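Local coordinates for ORF131 protein (Ralstonia metallidurans, PDB 2WTP) that binds copper and probably takes part in heavy-metal resistance of the bacterium that makes it, at residues V98-V103 with Y121-D126; F83-K88 with D111-A116; Q59-I64 with S77-A82. All blocks are in the same frame, centred on the assembly; numbering follows the deposited sequence.

Contact 1. Residues V98-V103 with Y121-D126; sequences VRDTSV and YIDRSD. With MG (magnesium ion), chain F; CU (copper (II) ion), chain O.
The Y121 ring and the D100 carboxylate, two flat groups whose planes stand 77° apart, meet at the ring's edge: D100 OD2 lies in the ring plane and accepts the phenol proton from Y121 OH at 2.8 Å. Both carboxylate oxygens of D100 are engaged from their anti sides. OD2 takes the phenol, while OD1 receives the backbone N-H of R124 over 3.0 Å, the donor lifted 32° out of the carboxylate plane. Chi1 (-65°) sets CG of D100 anti to its carbonyl carbon, and the carboxylate it carries lies abreast of that of D123 with a common heading. D100 OD1 and D123 OD1, both acceptors, approach to 3.2 Å; the negative charge gathered here would probably be eased by the nearby cations.

D123 OD1 binds magnesium at 2.1 Å and D123 OD2 binds copper at 2.1 Å, so one carboxylate bridges the metals. D100 acts from the second shell, accepting hydrogen bonds from two magnesium-bound waters, one on each oxygen.

Behind the site the backbones pair in antiparallel fashion. T101 and I122 form a hydrogen-bonded pair, I122 N to T101 O at 2.7 Å, and S102 and Y121 follow as a non-hydrogen-bonded pair. V103 CG1 touches I122 CD1 at 4.0 Å. A carboxylate bridging two metals beside the antiparallel pairing of strands 101-104 and 119-123, with the copper shared by D123 of the second subunit, makes this an intersubunit metal site.

Contact 2. Residues F83-K88 with D111-A116; sequences FRAGEK and DLPGSA
Apolar packing carries the meeting of L112 with F83, A85 and K88, and the two methyls of L112 divide the work. Chi1 (-173°) sets CG of L112 anti to the backbone N, and chi2 (74°) then turns the methyls, CD2 lying against F83 CB at 3.7 Å, while CD1 settles on A85 CB at 3.8 Å and also meets the carbonyl O of K88. The side chains of K88 and L112 run alongside with opposite headings, K88 CG near L112 CD1. That of K88 then crosses the P113 ring at about a right angle, K88 CD resting 3.9 Å from P113 CD.

Two tight turns face each other here. A type II' turn from A85 to K88 joins strands 80-85 and 88-94 into a beta hairpin, with G86 at positive phi; a type II turn from L112 to S115 belongs to the loop ahead of strand 119-123, with G114 at positive phi.

No hydrogen bond joins the segments; two carbonyl oxygens are met by carbon atoms instead. A85 CB lies 3.4 Å from P113 O, and K88 CE lies 3.3 Å from D111 O. Opposite charges remain apart, K88 NZ and D111 OD2 being 6.3 Å from each other. Within the hairpin, A85 and K88 exchange backbone hydrogen bonds, A85 N reaching K88 O at 2.8 Å.

Contact 3. Residues Q59-I64 with S77-A82; sequences QASRII and SGETVA
A parallel strand pairing, I63 beside A82, joins strand 63-65, outermost in its sheet within this chain, to strand 80-85. A82 N donates to R62 O at 3.0 Å and A82 O accepts from I64 N at 2.7 Å, so A82 is bonded to the residues before and after I63. The approach begins earlier, where S61 N donates to T80 O over 3.0 Å. At this close passage A60 CB rests on A82 CB at 3.7 Å.

A salt bridge flanks the strands. R62 grips E79 side-on with NE and NH2, both directed to OE2 on its syn side, and the guanidinium and carboxylate planes lie only 10° apart. The R62 NE bond to E79 OE2 measures 2.9 Å. Both side chains are extended and cross at about a right angle. I64 CD1 lies over one guanidinium face, 3.6 Å above the R62 plane and toward the rim, and also meets V81 CG1.

Y72 of the second subunit hydrogen-bonds E79 OE2 and S61 OG, while R62 NH2 also hydrogen-bonds N74 O of its own chain. Strand 80-85 runs between strands 63-65 and 88-94, with strand 72-76 touching the side chains of R62, I64 and V81.

Overall arrangement
Contacts 1 and 2 lie on opposite sides of the chain's centre, their centres 23 Å apart, and do not touch. Contact 3 reaches both, its centre 15 Å from each. It shares strand 80-85 with contact 2, where R84 N probably donates to I64 O at 2.8 Å. Toward contact 1, S77 OG probably hydrogen-bonds D123 O at 2.7 Å, tying the loop before strand 80-85 to the backbone of the metal ligand. The E79 side chain stays about 10 Å from copper; contact 1 meets the second subunit through the shared copper, contact 3 through hydrogen bonds to Y72 of that subunit.

Contact 1. Residues V98-V103 with Y121-D126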
ATOM      1  N   VAL A  98      12.444   3.553 -13.047  1.00  9.86           N
ATOM      2  CA  VAL A  98      13.189   4.812 -13.042  1.00 12.78           C
ATOM      3  C   VAL A  98      12.384   6.016 -12.504  1.00 12.33           C
ATOM      4  O   VAL A  98      12.925   6.944 -11.973  1.00 14.53           O
ATOM      5  CB  VAL A  98      13.726   5.050 -14.499  1.00 15.45           C
ATOM      6  CG1 VAL A  98      12.525   5.358 -15.491  1.00 14.76           C
ATOM      7  CG2 VAL A  98      14.788   6.127 -14.481  1.00 19.01           C
ATOM      8  N   ARG A  99      11.062   5.914 -12.688  1.00 11.21           N
ATOM      9  CA  ARG A  99      10.144   6.909 -12.180  1.00 10.74           C
ATOM     10  C   ARG A  99       8.946   6.178 -11.637  1.00  9.75           C
ATOM     11  O   ARG A  99       8.681   4.997 -11.973  1.00  9.61           O
ATOM     12  CB  ARG A  99       9.690   7.906 -13.259  1.00 14.41           C
ATOM     13  CG  ARG A  99       9.036   7.294 -14.355  1.00 17.05           C
ATOM     14  CD  ARG A  99       8.627   8.356 -15.464  1.00 25.44           C
ATOM     15  NE  ARG A  99       9.776   9.022 -16.078  1.00 41.83           N
ATOM     16  CZ  ARG A  99      10.437   8.543 -17.137  1.00 51.30           C
ATOM     17  NH1 ARG A  99      10.067   7.394 -17.688  1.00 50.36           N
ATOM     18  NH2 ARG A  99      11.480   9.190 -17.627  1.00 56.98           N
ATOM     19  N   ASP A 100       8.158   6.873 -10.814  1.00  9.29           N
ATOM     20  CA  ASP A 100       6.906   6.253 -10.329  1.00  8.54           C
ATOM     21  C   ASP A 100       6.020   5.819 -11.488  1.00  8.43           C
ATOM     22  O   ASP A 100       5.963   6.553 -12.564  1.00 10.59           O
ATOM     23  CB  ASP A 100       6.060   7.255  -9.527  1.00 12.50           C
ATOM     24  CG  ASP A 100       6.704   7.707  -8.265  1.00 13.38           C
ATOM     25  OD1 ASP A 100       7.849   7.356  -7.868  1.00 11.27           O
ATOM     26  OD2 ASP A 100       6.025   8.418  -7.494  1.00 16.49           O
ATOM     27  N   THR A 101       5.391   4.657 -11.362  1.00  8.21           N
ATOM     28  CA  THR A 101       4.536   4.204 -12.444  1.00  8.58           C
ATOM     29  C   THR A 101       3.455   3.318 -11.858  1.00 11.39           C
ATOM     30  O   THR A 101       3.592   2.855 -10.723  1.00 13.64           O
ATOM     31  CB  THR A 101       5.421   3.479 -13.467  1.00 10.41           C
ATOM     32  OG1 THR A 101       4.691   3.117 -14.620  1.00 11.49           O
ATOM     33  CG2 THR A 101       5.965   2.146 -12.926  1.00 13.66           C
ATOM     34  N   SER A 102       2.409   3.072 -12.560  1.00  8.50           N
ATOM     35  CA  SER A 102       1.428   2.153 -12.097  1.00  8.45           C
ATOM     36  C   SER A 102       1.052   1.080 -13.096  1.00  8.28           C
ATOM     37  O   SER A 102       1.327   1.209 -14.322  1.00  8.21           O
ATOM     38  CB  SER A 102       0.136   2.900 -11.691  1.00  8.80           C
ATOM     39  OG  SER A 102      -0.628   3.369 -12.830  1.00  9.72           O
ATOM     40  N   VAL A 103       0.454  -0.014 -12.594  1.00  8.16           N
ATOM     41  CA  VAL A 103      -0.023  -1.077 -13.483  1.00  8.01           C
ATOM     42  C   VAL A 103      -1.278  -1.676 -12.927  1.00  8.38           C
ATOM     43  O   VAL A 103      -1.428  -1.724 -11.687  1.00  8.38           O
ATOM     44  CB  VAL A 103       1.131  -2.132 -13.708  1.00  9.15           C
ATOM     45  CG1 VAL A 103       1.540  -2.815 -12.410  1.00 10.05           C
ATOM     46  CG2 VAL A 103       0.686  -3.175 -14.778  1.00 10.07           C
ATOM     47  N   TYR A 121       0.501   1.229  -7.538  1.00  8.82           N
ATOM     48  CA  TYR A 121       1.382   2.385  -7.734  1.00  8.64           C
ATOM     49  C   TYR A 121       2.767   1.958  -7.275  1.00  8.89           C
ATOM     50  O   TYR A 121       2.936   1.678  -6.076  1.00  9.31           O
ATOM     51  CB  TYR A 121       0.811   3.520  -6.867  1.00  9.63           C
ATOM     52  CG  TYR A 121       1.483   4.825  -7.160  1.00  9.74           C
ATOM     53  CD1 TYR A 121       0.805   5.822  -7.848  1.00  9.43           C
ATOM     54  CD2 TYR A 121       2.794   5.069  -6.706  1.00 11.33           C
ATOM     55  CE1 TYR A 121       1.433   7.018  -8.131  1.00 12.35           C
ATOM     56  CE2 TYR A 121       3.449   6.349  -6.975  1.00 11.24           C
ATOM     57  CZ  TYR A 121       2.700   7.255  -7.735  1.00  9.89           C
ATOM     58  OH  TYR A 121       3.306   8.477  -7.976  1.00 14.42           O
ATOM     59  N   ILE A 122       3.743   1.982  -8.147  1.00  8.48           N
ATOM     60  CA  ILE A 122       5.109   1.486  -7.882  1.00  9.39           C
ATOM     61  C   ILE A 122       6.026   2.707  -7.731  1.00  8.90           C
ATOM     62  O   ILE A 122       6.175   3.527  -8.636  1.00  9.50           O
ATOM     63  CB  ILE A 122       5.657   0.567  -9.043  1.00  7.46           C
ATOM     64  CG1 ILE A 122       4.677  -0.603  -9.271  1.00  7.22           C
ATOM     65  CG2 ILE A 122       7.006   0.086  -8.541  1.00  8.11           C
ATOM     66  CD1 ILE A 122       4.848  -1.262 -10.690  1.00  8.67           C
ATOM     67  N   ASP A 123       6.583   2.912  -6.539  1.00  9.05           N
ATOM     68  CA  ASP A 123       7.484   4.022  -6.315  1.00  9.59           C
ATOM     69  C   ASP A 123       8.826   3.773  -6.997  1.00  8.58           C
ATOM     70  O   ASP A 123       9.282   2.649  -7.171  1.00  9.56           O
ATOM     71  CB  ASP A 123       7.728   4.059  -4.822  1.00 11.72           C
ATOM     72  CG  ASP A 123       8.568   5.207  -4.365  1.00 18.29           C
ATOM     73  OD1 ASP A 123       8.348   6.322  -4.829  1.00 16.19           O
ATOM     74  OD2 ASP A 123       9.351   4.997  -3.449  1.00 19.08           O
ATOM     75  N   ARG A 124       9.444   4.868  -7.430  1.00  9.07           N
ATOM     76  CA  ARG A 124      10.753   4.928  -8.106  0.50  8.69           C
ATOM     77  C   ARG A 124      11.791   4.188  -7.304  1.00  9.44           C
ATOM     78  O   ARG A 124      11.811   4.251  -6.059  1.00  9.87           O
ATOM     79  CB  ARG A 124      11.087   6.423  -8.277  0.50 12.87           C
ATOM     80  CG  ARG A 124      12.469   6.751  -8.709  0.50 28.36           C
ATOM     81  CD  ARG A 124      12.527   8.224  -9.068  0.50 25.59           C
ATOM     82  NE  ARG A 124      13.858   8.775  -8.861  0.50 49.46           N
ATOM     83  CZ  ARG A 124      14.971   8.087  -9.064  0.50 48.68           C
ATOM     84  NH1 ARG A 124      14.893   6.831  -9.505  0.50 41.54           N
ATOM     85  NH2 ARG A 124      16.154   8.657  -8.854  0.50 42.53           N
ATOM     86  N   SER A 125      12.740   3.537  -8.001  1.00  9.86           N
ATOM     87  CA  SER A 125      13.869   2.882  -7.376  1.00 10.69           C
ATOM     88  C   SER A 125      14.997   3.771  -6.897  1.00 10.64           C
ATOM     89  O   SER A 125      15.362   4.707  -7.567  1.00 15.43           O
ATOM     90  CB  SER A 125      14.375   1.935  -8.472  1.00 10.51           C
ATOM     91  OG  SER A 125      15.567   1.302  -7.965  1.00 10.95           O
ATOM     92  N   ASP A 126      15.546   3.414  -5.748  1.00 14.71           N
ATOM     93  CA  ASP A 126      16.766   4.071  -5.308  1.00 18.00           C
ATOM     94  C   ASP A 126      18.030   3.646  -6.012  1.00 16.18           C
ATOM     95  O   ASP A 126      19.083   4.214  -5.746  1.00 17.96           O
ATOM     96  CB  ASP A 126      16.944   3.927  -3.786  1.00 21.36           C
ATOM     97  CG  ASP A 126      17.210   2.486  -3.303  1.00 31.83           C
ATOM     98  OD1 ASP A 126      17.458   2.371  -2.075  1.00 45.71           O
ATOM     99  OD2 ASP A 126      17.207   1.491  -4.054  1.00 30.34           O
TER
HETATM  100 MG    MG F1110       8.044   8.347  -4.187  0.70 15.21          MG
HETATM  101 CU    CU O1108      10.418   6.648  -2.732  0.65 13.32          CU
HETATM  102  O   HOH W   1       8.745   8.960  -5.982  0.85 18.86           O
HETATM  103  O   HOH W   2       6.162   8.108  -4.814  0.85 16.82           O
HETATM  104  O   HOH W   3       6.747   9.740  -5.877  0.85 22.44           O
HETATM  105  O   HOH W   4       9.915   9.229  -3.388  1.00 29.81           O
HETATM  106  O   HOH W   5       7.238  10.218  -3.327  0.85 26.14           O

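Contact 2. Residues F83-K88 with D111-A116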
ATOM      1  N   PHE A  83      -0.675 -11.165  -2.850  1.00  9.19           N
ATOM      2  CA  PHE A  83      -2.031 -10.648  -2.925  1.00  9.49           C
ATOM      3  C   PHE A  83      -2.997 -11.790  -2.717  1.00 10.52           C
ATOM      4  O   PHE A  83      -2.816 -12.874  -3.306  1.00 13.16           O
ATOM      5  CB  PHE A  83      -2.250 -10.057  -4.316  1.00  9.31           C
ATOM      6  CG  PHE A  83      -1.416  -8.801  -4.591  1.00  9.82           C
ATOM      7  CD1 PHE A  83      -1.894  -7.546  -4.267  1.00  8.77           C
ATOM      8  CD2 PHE A  83      -0.095  -8.922  -5.086  1.00  9.88           C
ATOM      9  CE1 PHE A  83      -1.102  -6.384  -4.556  1.00  8.20           C
ATOM     10  CE2 PHE A  83       0.691  -7.816  -5.335  1.00  8.86           C
ATOM     11  CZ  PHE A  83       0.188  -6.525  -5.049  1.00  9.89           C
ATOM     12  N   ARG A  84      -3.986 -11.558  -1.902  1.00 10.23           N
ATOM     13  CA  ARG A  84      -4.932 -12.610  -1.468  0.60 10.74           C
ATOM     14  C   ARG A  84      -6.343 -12.300  -1.934  1.00 12.04           C
ATOM     15  O   ARG A  84      -6.817 -11.189  -1.719  1.00 14.21           O
ATOM     16  CB  ARG A  84      -4.877 -12.690   0.080  0.60 15.78           C
ATOM     17  CG  ARG A  84      -6.085 -13.417   0.770  0.60 20.55           C
ATOM     18  CD  ARG A  84      -5.801 -13.888   2.337  0.60 25.24           C
ATOM     19  NE  ARG A  84      -6.086 -15.372   2.445  0.60 19.22           N
ATOM     20  CZ  ARG A  84      -5.178 -16.313   2.564  0.60 25.11           C
ATOM     21  NH1 ARG A  84      -3.926 -15.973   2.775  0.60 26.04           N
ATOM     22  NH2 ARG A  84      -5.504 -17.607   2.538  0.60 29.08           N
ATOM     23  N   ALA A  85      -7.003 -13.305  -2.514  1.00 10.85           N
ATOM     24  CA  ALA A  85      -8.460 -13.252  -2.723  1.00 12.07           C
ATOM     25  C   ALA A  85      -9.009 -14.532  -2.120  1.00 11.96           C
ATOM     26  O   ALA A  85      -8.700 -15.615  -2.581  1.00 15.47           O
ATOM     27  CB  ALA A  85      -8.754 -13.232  -4.246  1.00 16.53           C
ATOM     28  N   GLY A  86      -9.760 -14.390  -1.035  1.00 16.97           N
ATOM     29  CA  GLY A  86     -10.154 -15.578  -0.249  1.00 17.46           C
ATOM     30  C   GLY A  86      -8.946 -16.332   0.293  1.00 15.89           C
ATOM     31  O   GLY A  86      -8.118 -15.752   0.991  1.00 22.53           O
ATOM     32  N   GLU A  87      -8.724 -17.566  -0.132  1.00 19.97           N
ATOM     33  CA  GLU A  87      -7.510 -18.240   0.270  1.00 21.03           C
ATOM     34  C   GLU A  87      -6.598 -18.442  -0.896  1.00 23.53           C
ATOM     35  O   GLU A  87      -5.545 -19.071  -0.758  1.00 25.61           O
ATOM     36  CB  GLU A  87      -7.837 -19.608   0.963  1.00 25.53           C
ATOM     37  CG  GLU A  87      -8.831 -19.437   2.140  1.00 23.38           C
ATOM     38  CD  GLU A  87      -8.316 -18.512   3.259  1.00 20.03           C
ATOM     39  OE1 GLU A  87      -7.061 -18.517   3.436  1.00 33.07           O
ATOM     40  OE2 GLU A  87      -9.100 -17.766   3.871  1.00 31.79           O
ATOM     41  N   LYS A  88      -6.919 -17.846  -2.039  1.00 17.99           N
ATOM     42  CA  LYS A  88      -5.967 -17.906  -3.147  1.00 15.61           C
ATOM     43  C   LYS A  88      -4.949 -16.744  -2.991  1.00 16.38           C
ATOM     44  O   LYS A  88      -5.346 -15.597  -2.782  1.00 13.06           O
ATOM     45  CB  LYS A  88      -6.607 -17.739  -4.472  1.00 19.46           C
ATOM     46  CG  LYS A  88      -5.698 -18.070  -5.586  1.00 30.42           C
ATOM     47  CD  LYS A  88      -6.458 -17.927  -6.851  1.00 31.85           C
ATOM     48  CE  LYS A  88      -5.754 -18.557  -8.070  1.00 43.96           C
ATOM     49  NZ  LYS A  88      -4.340 -18.867  -7.831  1.00 40.50           N
ATOM     50  N   ASP A 111      -5.360 -14.612 -12.840  1.00 15.36           N
ATOM     51  CA  ASP A 111      -6.070 -15.708 -12.202  1.00 20.85           C
ATOM     52  C   ASP A 111      -6.433 -15.449 -10.763  1.00 22.27           C
ATOM     53  O   ASP A 111      -7.012 -16.334 -10.092  1.00 24.86           O
ATOM     54  CB  ASP A 111      -5.243 -16.998 -12.329  1.00 26.02           C
ATOM     55  CG  ASP A 111      -5.196 -17.505 -13.778  1.00 43.43           C
ATOM     56  OD1 ASP A 111      -6.136 -17.175 -14.589  1.00 47.39           O
ATOM     57  OD2 ASP A 111      -4.212 -18.226 -14.116  1.00 58.23           O
ATOM     58  N   LEU A 112      -6.123 -14.263 -10.233  1.00 14.21           N
ATOM     59  CA  LEU A 112      -6.547 -13.901  -8.882  1.00 15.10           C
ATOM     60  C   LEU A 112      -7.856 -13.183  -8.981  1.00 16.49           C
ATOM     61  O   LEU A 112      -7.955 -12.078  -9.504  1.00 15.23           O
ATOM     62  CB  LEU A 112      -5.492 -13.012  -8.241  1.00 13.20           C
ATOM     63  CG  LEU A 112      -5.809 -12.760  -6.815  1.00 13.83           C
ATOM     64  CD1 LEU A 112      -5.516 -14.048  -5.983  1.00 16.51           C
ATOM     65  CD2 LEU A 112      -4.891 -11.653  -6.420  1.00 18.36           C
ATOM     66  N   PRO A 113      -8.937 -13.806  -8.518  1.00 15.55           N
ATOM     67  CA  PRO A 113     -10.235 -13.173  -8.757  1.00 15.38           C
ATOM     68  C   PRO A 113     -10.370 -11.813  -8.086  1.00 15.98           C
ATOM     69  O   PRO A 113      -9.950 -11.629  -6.957  1.00 18.25           O
ATOM     70  CB  PRO A 113     -11.259 -14.194  -8.130  1.00 18.55           C
ATOM     71  CG  PRO A 113     -10.521 -15.447  -8.256  1.00 19.30           C
ATOM     72  CD  PRO A 113      -9.050 -15.163  -7.921  1.00 14.18           C
ATOM     73  N   GLY A 114     -10.929 -10.820  -8.798  1.00 15.98           N
ATOM     74  CA  GLY A 114     -11.096  -9.473  -8.261  1.00 16.73           C
ATOM     75  C   GLY A 114      -9.904  -8.551  -8.466  1.00 13.35           C
ATOM     76  O   GLY A 114      -9.926  -7.382  -8.042  1.00 16.97           O
ATOM     77  N   SER A 115      -8.835  -9.080  -9.063  1.00 13.67           N
ATOM     78  CA  SER A 115      -7.620  -8.271  -9.270  1.00 15.39           C
ATOM     79  C   SER A 115      -7.812  -7.188 -10.332  1.00 13.36           C
ATOM     80  O   SER A 115      -7.204  -6.117 -10.235  1.00 10.47           O
ATOM     81  CB  SER A 115      -6.455  -9.169  -9.697  1.00 11.17           C
ATOM     82  OG  SER A 115      -6.764  -9.836 -10.902  1.00 13.68           O
ATOM     83  N   ALA A 116      -8.666  -7.398 -11.353  1.00 13.02           N
ATOM     84  CA  ALA A 116      -8.748  -6.410 -12.409  1.00 12.01           C
ATOM     85  C   ALA A 116      -9.406  -5.105 -11.919  1.00 12.54           C
ATOM     86  O   ALA A 116     -10.495  -5.149 -11.252  1.00 17.32           O
ATOM     87  CB  ALA A 116      -9.599  -6.958 -13.561  1.00 12.60           C
TER

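Contact 3. Residues Q59-I64 with S77-A82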
ATOM      1  N   GLN A  59       8.497 -15.600   0.016  1.00  8.62           N
ATOM      2  CA  GLN A  59       9.428 -14.476  -0.023  1.00  7.89           C
ATOM      3  C   GLN A  59       8.730 -13.115   0.137  1.00  7.74           C
ATOM      4  O   GLN A  59       9.406 -12.107   0.087  1.00 10.34           O
ATOM      5  CB  GLN A  59      10.214 -14.539  -1.359  1.00 10.04           C
ATOM      6  CG  GLN A  59      11.240 -15.704  -1.290  1.00  9.70           C
ATOM      7  CD  GLN A  59      12.343 -15.494  -0.275  1.00  8.98           C
ATOM      8  OE1 GLN A  59      13.003 -14.448  -0.325  1.00 11.58           O
ATOM      9  NE2 GLN A  59      12.560 -16.470   0.593  1.00 11.64           N
ATOM     10  N   ALA A  60       7.412 -13.139   0.270  1.00  8.10           N
ATOM     11  CA  ALA A  60       6.717 -11.848   0.371  1.00  7.96           C
ATOM     12  C   ALA A  60       6.843 -11.272   1.762  1.00  9.49           C
ATOM     13  O   ALA A  60       6.775 -11.978   2.766  1.00  9.44           O
ATOM     14  CB  ALA A  60       5.227 -12.096   0.046  1.00  9.35           C
ATOM     15  N   SER A  61       6.896  -9.932   1.811  1.00  8.76           N
ATOM     16  CA  SER A  61       7.053  -9.239   3.087  1.00  8.25           C
ATOM     17  C   SER A  61       5.691  -8.837   3.654  1.00  8.44           C
ATOM     18  O   SER A  61       5.611  -8.418   4.806  1.00  8.55           O
ATOM     19  CB  SER A  61       7.891  -7.972   2.978  1.00  8.73           C
ATOM     20  OG  SER A  61       7.572  -7.226   1.859  1.00 10.81           O
ATOM     21  N   ARG A  62       4.606  -8.946   2.894  1.00  8.22           N
ATOM     22  CA  ARG A  62       3.241  -8.723   3.413  1.00  8.60           C
ATOM     23  C   ARG A  62       2.221  -9.397   2.476  1.00  8.66           C
ATOM     24  O   ARG A  62       2.605  -9.699   1.332  1.00  8.52           O
ATOM     25  CB  ARG A  62       2.895  -7.261   3.574  1.00  8.60           C
ATOM     26  CG  ARG A  62       3.007  -6.481   2.238  1.00  8.61           C
ATOM     27  CD  ARG A  62       2.449  -5.000   2.363  1.00 10.18           C
ATOM     28  NE  ARG A  62       2.935  -4.222   1.225  1.00  9.59           N
ATOM     29  CZ  ARG A  62       2.367  -3.101   0.844  1.00 10.20           C
ATOM     30  NH1 ARG A  62       1.236  -2.704   1.370  1.00  9.71           N
ATOM     31  NH2 ARG A  62       2.974  -2.406  -0.105  1.00 10.79           N
ATOM     32  N   ILE A  63       1.009  -9.581   2.952  1.00  9.04           N
ATOM     33  CA  ILE A  63      -0.080 -10.125   2.091  1.00  9.28           C
ATOM     34  C   ILE A  63      -1.136  -9.037   2.082  1.00 10.91           C
ATOM     35  O   ILE A  63      -1.605  -8.527   3.170  1.00 11.79           O
ATOM     36  CB  ILE A  63      -0.678 -11.372   2.737  1.00  9.73           C
ATOM     37  CG1 ILE A  63       0.342 -12.450   2.782  1.00 12.78           C
ATOM     38  CG2 ILE A  63      -1.836 -11.881   1.900  1.00 13.31           C
ATOM     39  CD1 ILE A  63      -0.094 -13.694   3.613  1.00 19.54           C
ATOM     40  N   ILE A  64      -1.514  -8.590   0.862  1.00 11.69           N
ATOM     41  CA  ILE A  64      -2.537  -7.520   0.725  1.00 12.17           C
ATOM     42  C   ILE A  64      -3.835  -8.257   0.329  1.00  9.98           C
ATOM     43  O   ILE A  64      -3.877  -9.010  -0.645  1.00 12.23           O
ATOM     44  CB  ILE A  64      -2.125  -6.560  -0.405  1.00 10.43           C
ATOM     45  CG1 ILE A  64      -0.904  -5.747   0.043  1.00 10.16           C
ATOM     46  CG2 ILE A  64      -3.279  -5.556  -0.659  1.00 16.00           C
ATOM     47  CD1 ILE A  64      -0.396  -4.807  -1.016  1.00 16.07           C
ATOM     48  N   SER A  77       9.536  -0.184  -5.595  1.00  8.06           N
ATOM     49  CA  SER A  77      10.392  -0.941  -6.575  0.80  8.02           C
ATOM     50  C   SER A  77      11.099  -2.058  -5.813  1.00  7.38           C
ATOM     51  O   SER A  77      11.701  -1.837  -4.742  1.00  9.09           O
ATOM     52  CB  SER A  77      11.450  -0.015  -7.115  0.80  7.76           C
ATOM     53  OG  SER A  77      10.960   0.817  -8.167  0.80  9.14           O
ATOM     54  N   GLY A  78      11.120  -3.268  -6.372  1.00  7.37           N
ATOM     55  CA  GLY A  78      11.808  -4.381  -5.732  1.00  9.55           C
ATOM     56  C   GLY A  78      11.063  -5.097  -4.640  1.00  8.02           C
ATOM     57  O   GLY A  78      11.529  -6.086  -4.128  1.00 11.83           O
ATOM     58  N   GLU A  79       9.927  -4.533  -4.219  1.00  7.31           N
ATOM     59  CA  GLU A  79       9.197  -5.220  -3.108  1.00  7.26           C
ATOM     60  C   GLU A  79       8.557  -6.503  -3.545  1.00  7.03           C
ATOM     61  O   GLU A  79       8.074  -6.574  -4.734  1.00  7.42           O
ATOM     62  CB  GLU A  79       8.105  -4.256  -2.640  1.00  8.67           C
ATOM     63  CG  GLU A  79       7.418  -4.610  -1.254  1.00  9.68           C
ATOM     64  CD  GLU A  79       6.298  -3.617  -0.816  1.00 12.59           C
ATOM     65  OE1 GLU A  79       6.096  -2.617  -1.453  1.00 12.94           O
ATOM     66  OE2 GLU A  79       5.608  -3.958   0.174  1.00 14.27           O
ATOM     67  N   THR A  80       8.524  -7.528  -2.702  1.00  8.17           N
ATOM     68  CA  THR A  80       7.845  -8.771  -3.020  1.00  7.72           C
ATOM     69  C   THR A  80       6.600  -8.801  -2.132  1.00  8.51           C
ATOM     70  O   THR A  80       6.663  -8.758  -0.914  1.00  9.84           O
ATOM     71  CB  THR A  80       8.689 -10.033  -2.745  1.00 10.30           C
ATOM     72  OG1 THR A  80       9.861  -9.962  -3.571  1.00 10.80           O
ATOM     73  CG2 THR A  80       7.892 -11.294  -3.135  1.00 11.53           C
ATOM     74  N   VAL A  81       5.440  -8.830  -2.786  1.00  8.72           N
ATOM     75  CA  VAL A  81       4.111  -8.666  -2.127  1.00  9.02           C
ATOM     76  C   VAL A  81       3.254  -9.795  -2.541  1.00  8.54           C
ATOM     77  O   VAL A  81       3.221 -10.165  -3.763  1.00 10.86           O
ATOM     78  CB  VAL A  81       3.444  -7.326  -2.607  1.00 10.50           C
ATOM     79  CG1 VAL A  81       2.112  -7.164  -1.928  1.00 13.43           C
ATOM     80  CG2 VAL A  81       4.347  -6.117  -2.249  1.00 11.74           C
ATOM     81  N   ALA A  82       2.525 -10.358  -1.595  1.00  8.04           N
ATOM     82  CA  ALA A  82       1.530 -11.368  -1.947  1.00 10.77           C
ATOM     83  C   ALA A  82       0.158 -10.763  -1.890  1.00  9.45           C
ATOM     84  O   ALA A  82      -0.103  -9.802  -1.099  1.00 12.01           O
ATOM     85  CB  ALA A  82       1.640 -12.555  -0.933  1.00 10.58           C
TER
HETATM   86  O   HOH W   6       9.719  -7.164  -0.041  1.00 11.97           O